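Local coordinates for L protein (CAS virus, PDB 5MV0) that forms the N-terminal domain of a reptarenavirus polymerase and probably acts as the endonuclease of the cap-snatching machinery, at residues R45-I59 with M97-M109. Sequence-based numbering, arbitrary orientation.
Sequences RATIHELNCCRDLGI and MTIIVLEASTRSM
His49 and Thr106 meet through complementary torsions: the CB of His49 points toward the strand, with CG anti to the backbone N (chi1 -178°), while Thr106 sets CG2 anti to its carbonyl carbon and OG1 between backbone N and C. That methyl thus lies over the centre of the ring in a CH-pi contact, CG2 standing 3.7 Å from the His49 centroid and 12° off the normal. Cys53 SG lies over the opposite face, nearer the rim, so the imidazole is sandwiched. Its NE2 gives a weak, bent hydrogen bond to Ser105 O (2.9 Å), whereas ND1 is hydrogen-bonded outside the two segments, where Arg149 is the main polar partner of the ring. Thr106 OG1 is hydrogen-bonded to a water 2.9 Å away, and the same water accepts a bond from Arg45 NH1, lying at the edge of the guanidinium and in its plane.

Farther along, the packing becomes apolar. Leu102 splits its branches: CD2 reaches Cys54 SG at 3.6 Å and also touches Cys53 CB, while CD1 meets Leu57 CD1. Ile59, just past the Schellman motif closed by Gly58, crosses Leu102 at about a right angle, its CD1 3.6 Å from Leu102 CB.

The example illustrates alpha/beta layering in a PDDEXK-clan nuclease domain: residues 45-57, the end of helix 34-57, run over one face of the mixed sheet at 136° to strand 98-106, which lies between strands 89-93 and 137-145, while Glu103 and Ser105 point away from residues 45-59 and touch helix 110-122.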
# COMPACT_ATOMS: atom_id res chain seq x y z
N ARG B 45 1.25 -10.38 9.86
CA ARG B 45 2.60 -10.91 10.05
C ARG B 45 2.77 -12.26 9.36
O ARG B 45 3.75 -12.50 8.63
CB ARG B 45 2.88 -10.99 11.55
CG ARG B 45 4.14 -11.69 11.96
CD ARG B 45 4.31 -11.49 13.47
NE ARG B 45 5.50 -12.18 13.97
CZ ARG B 45 5.51 -13.44 14.37
NH1 ARG B 45 4.40 -14.16 14.35
NH2 ARG B 45 6.64 -13.98 14.79
N ALA B 46 1.80 -13.16 9.57
CA ALA B 46 1.85 -14.48 8.94
C ALA B 46 1.70 -14.38 7.43
O ALA B 46 2.34 -15.13 6.69
CB ALA B 46 0.76 -15.39 9.53
N THR B 47 0.84 -13.47 6.95
CA THR B 47 0.61 -13.34 5.51
C THR B 47 1.84 -12.79 4.79
O THR B 47 2.13 -13.17 3.65
CB THR B 47 -0.60 -12.45 5.24
OG1 THR B 47 -1.77 -13.02 5.83
CG2 THR B 47 -0.85 -12.32 3.76
N ILE B 48 2.56 -11.85 5.43
CA ILE B 48 3.81 -11.35 4.86
C ILE B 48 4.81 -12.49 4.68
O ILE B 48 5.46 -12.63 3.63
CB ILE B 48 4.37 -10.22 5.75
CG1 ILE B 48 3.42 -9.01 5.74
CG2 ILE B 48 5.78 -9.82 5.32
CD1 ILE B 48 3.75 -7.93 6.79
N HIS B 49 4.96 -13.32 5.71
CA HIS B 49 5.82 -14.50 5.61
C HIS B 49 5.42 -15.39 4.42
O HIS B 49 6.28 -15.79 3.63
CB HIS B 49 5.75 -15.29 6.91
CG HIS B 49 6.62 -16.50 6.94
ND1 HIS B 49 7.99 -16.43 6.78
CD2 HIS B 49 6.33 -17.80 7.16
CE1 HIS B 49 8.50 -17.65 6.89
NE2 HIS B 49 7.52 -18.50 7.13
N GLU B 50 4.12 -15.72 4.31
CA GLU B 50 3.65 -16.54 3.19
C GLU B 50 3.98 -15.89 1.86
O GLU B 50 4.44 -16.56 0.93
CB GLU B 50 2.13 -16.74 3.25
CG GLU B 50 1.58 -17.55 4.39
CD GLU B 50 0.05 -17.37 4.49
OE1 GLU B 50 -0.55 -16.75 3.57
OE2 GLU B 50 -0.54 -17.83 5.48
N LEU B 51 3.69 -14.60 1.74
CA LEU B 51 3.95 -13.89 0.49
C LEU B 51 5.42 -13.99 0.08
O LEU B 51 5.74 -14.29 -1.08
CB LEU B 51 3.55 -12.41 0.63
CG LEU B 51 3.82 -11.56 -0.62
CD1 LEU B 51 3.18 -12.23 -1.84
CD2 LEU B 51 3.30 -10.15 -0.43
N ASN B 52 6.32 -13.71 1.01
CA ASN B 52 7.73 -13.68 0.63
C ASN B 52 8.29 -15.07 0.39
O ASN B 52 9.18 -15.24 -0.45
CB ASN B 52 8.49 -12.90 1.68
CG ASN B 52 8.17 -11.41 1.61
OD1 ASN B 52 8.07 -10.85 0.52
ND2 ASN B 52 7.98 -10.77 2.76
N CYS B 53 7.78 -16.09 1.10
CA CYS B 53 8.16 -17.46 0.75
C CYS B 53 7.72 -17.79 -0.67
O CYS B 53 8.48 -18.39 -1.44
CB CYS B 53 7.56 -18.46 1.75
SG CYS B 53 8.31 -18.42 3.39
N CYS B 54 6.51 -17.37 -1.05
CA CYS B 54 6.03 -17.60 -2.41
C CYS B 54 6.91 -16.89 -3.43
O CYS B 54 7.28 -17.48 -4.45
CB CYS B 54 4.59 -17.13 -2.56
SG CYS B 54 3.39 -18.17 -1.72
N ARG B 55 7.23 -15.62 -3.17
CA ARG B 55 8.11 -14.89 -4.07
C ARG B 55 9.46 -15.57 -4.20
O ARG B 55 10.00 -15.68 -5.31
CB ARG B 55 8.29 -13.46 -3.58
CG ARG B 55 7.01 -12.67 -3.51
CD ARG B 55 7.17 -11.37 -4.25
NE ARG B 55 5.94 -10.59 -4.28
CZ ARG B 55 5.83 -9.40 -3.71
NH1 ARG B 55 6.87 -8.90 -3.06
NH2 ARG B 55 4.69 -8.71 -3.79
N ASP B 56 10.05 -16.00 -3.08
CA ASP B 56 11.37 -16.64 -3.12
C ASP B 56 11.34 -17.95 -3.89
O ASP B 56 12.36 -18.35 -4.46
CB ASP B 56 11.88 -16.89 -1.70
CG ASP B 56 12.19 -15.61 -0.94
OD1 ASP B 56 12.35 -14.56 -1.60
OD2 ASP B 56 12.28 -15.66 0.30
N LEU B 57 10.20 -18.63 -3.91
CA LEU B 57 10.02 -19.88 -4.63
C LEU B 57 9.46 -19.70 -6.03
O LEU B 57 9.37 -20.67 -6.78
CB LEU B 57 9.12 -20.82 -3.83
CG LEU B 57 9.63 -21.35 -2.49
CD1 LEU B 57 8.48 -21.92 -1.66
CD2 LEU B 57 10.72 -22.40 -2.71
N GLY B 58 9.06 -18.48 -6.39
CA GLY B 58 8.48 -18.24 -7.70
C GLY B 58 7.11 -18.85 -7.93
O GLY B 58 6.78 -19.19 -9.08
N ILE B 59 6.30 -18.99 -6.89
CA ILE B 59 4.98 -19.61 -7.01
C ILE B 59 3.90 -18.60 -6.65
O ILE B 59 4.18 -17.49 -6.19
CB ILE B 59 4.86 -20.87 -6.14
CG1 ILE B 59 4.88 -20.49 -4.66
CG2 ILE B 59 6.00 -21.85 -6.43
CD1 ILE B 59 4.69 -21.68 -3.75
N MET B 97 5.22 -30.95 -16.14
CA MET B 97 4.26 -31.82 -15.46
C MET B 97 4.54 -31.87 -13.96
O MET B 97 4.73 -32.94 -13.37
CB MET B 97 4.28 -33.22 -16.06
CG MET B 97 4.34 -33.22 -17.57
SD MET B 97 2.73 -33.50 -18.27
CE MET B 97 2.44 -35.16 -17.69
N THR B 98 4.61 -30.69 -13.34
CA THR B 98 4.98 -30.57 -11.94
C THR B 98 4.01 -29.63 -11.24
O THR B 98 3.66 -28.58 -11.78
CB THR B 98 6.41 -30.06 -11.79
OG1 THR B 98 7.32 -30.95 -12.44
CG2 THR B 98 6.79 -29.96 -10.31
N ILE B 99 3.56 -30.04 -10.05
CA ILE B 99 2.79 -29.19 -9.15
C ILE B 99 3.64 -28.96 -7.91
O ILE B 99 4.24 -29.90 -7.38
CB ILE B 99 1.45 -29.84 -8.77
CG1 ILE B 99 0.55 -29.95 -10.00
CG2 ILE B 99 0.77 -29.05 -7.64
CD1 ILE B 99 -0.61 -30.92 -9.83
N ILE B 100 3.71 -27.70 -7.46
CA ILE B 100 4.36 -27.35 -6.21
C ILE B 100 3.30 -26.80 -5.26
O ILE B 100 2.41 -26.06 -5.69
CB ILE B 100 5.49 -26.33 -6.44
CG1 ILE B 100 6.54 -26.90 -7.42
CG2 ILE B 100 6.15 -25.95 -5.13
CD1 ILE B 100 7.53 -25.87 -7.92
N VAL B 101 3.38 -27.19 -3.99
CA VAL B 101 2.55 -26.58 -2.95
C VAL B 101 3.45 -26.16 -1.79
O VAL B 101 4.45 -26.82 -1.48
CB VAL B 101 1.43 -27.50 -2.44
CG1 VAL B 101 0.37 -27.72 -3.51
CG2 VAL B 101 2.00 -28.83 -1.93
N LEU B 102 3.09 -25.05 -1.16
CA LEU B 102 3.87 -24.47 -0.08
C LEU B 102 3.02 -24.39 1.18
O LEU B 102 1.85 -23.99 1.13
CB LEU B 102 4.36 -23.06 -0.46
CG LEU B 102 4.83 -22.21 0.73
CD1 LEU B 102 6.16 -22.73 1.26
CD2 LEU B 102 4.91 -20.74 0.33
N GLU B 103 3.61 -24.79 2.31
CA GLU B 103 3.07 -24.53 3.64
C GLU B 103 4.12 -23.73 4.40
O GLU B 103 5.22 -24.24 4.66
CB GLU B 103 2.73 -25.83 4.37
CG GLU B 103 1.63 -26.67 3.72
CD GLU B 103 0.25 -26.05 3.84
OE1 GLU B 103 0.10 -25.05 4.59
OE2 GLU B 103 -0.69 -26.54 3.18
N ALA B 104 3.79 -22.49 4.74
CA ALA B 104 4.75 -21.59 5.39
C ALA B 104 4.23 -21.17 6.75
O ALA B 104 3.03 -20.91 6.92
CB ALA B 104 5.00 -20.35 4.53
N SER B 105 5.13 -21.08 7.72
CA SER B 105 4.74 -20.67 9.06
C SER B 105 5.96 -20.10 9.76
O SER B 105 7.11 -20.30 9.33
CB SER B 105 4.17 -21.84 9.86
OG SER B 105 5.21 -22.79 10.08
N THR B 106 5.71 -19.41 10.86
CA THR B 106 6.76 -19.00 11.78
C THR B 106 6.51 -19.66 13.13
O THR B 106 5.36 -19.76 13.57
CB THR B 106 6.84 -17.46 11.95
OG1 THR B 106 5.62 -16.97 12.54
CG2 THR B 106 7.06 -16.79 10.60
N ARG B 107 7.59 -20.12 13.75
CA ARG B 107 7.58 -20.67 15.09
C ARG B 107 8.94 -20.33 15.68
O ARG B 107 9.96 -20.58 15.02
CB ARG B 107 7.36 -22.20 15.11
CG ARG B 107 5.97 -22.71 14.67
CD ARG B 107 4.88 -22.23 15.63
NE ARG B 107 3.59 -22.88 15.37
CZ ARG B 107 2.75 -22.50 14.41
NH1 ARG B 107 3.07 -21.48 13.61
NH2 ARG B 107 1.60 -23.13 14.25
N SER B 108 8.96 -19.77 16.89
CA SER B 108 10.21 -19.21 17.39
C SER B 108 11.20 -20.30 17.78
O SER B 108 12.41 -20.14 17.58
CB SER B 108 9.95 -18.29 18.59
OG SER B 108 9.26 -18.97 19.62
N MET B 109 10.71 -21.42 18.31
CA MET B 109 11.56 -22.49 18.84
C MET B 109 11.71 -23.62 17.83
O MET B 109 10.70 -24.07 17.25
CB MET B 109 10.96 -23.05 20.13
CG MET B 109 10.90 -22.08 21.32
SD MET B 109 12.52 -21.56 21.96
CE MET B 109 12.95 -20.15 20.94
O HOH W 1 5.02 -17.04 15.42
O HOH W 2 2.87 -17.68 7.87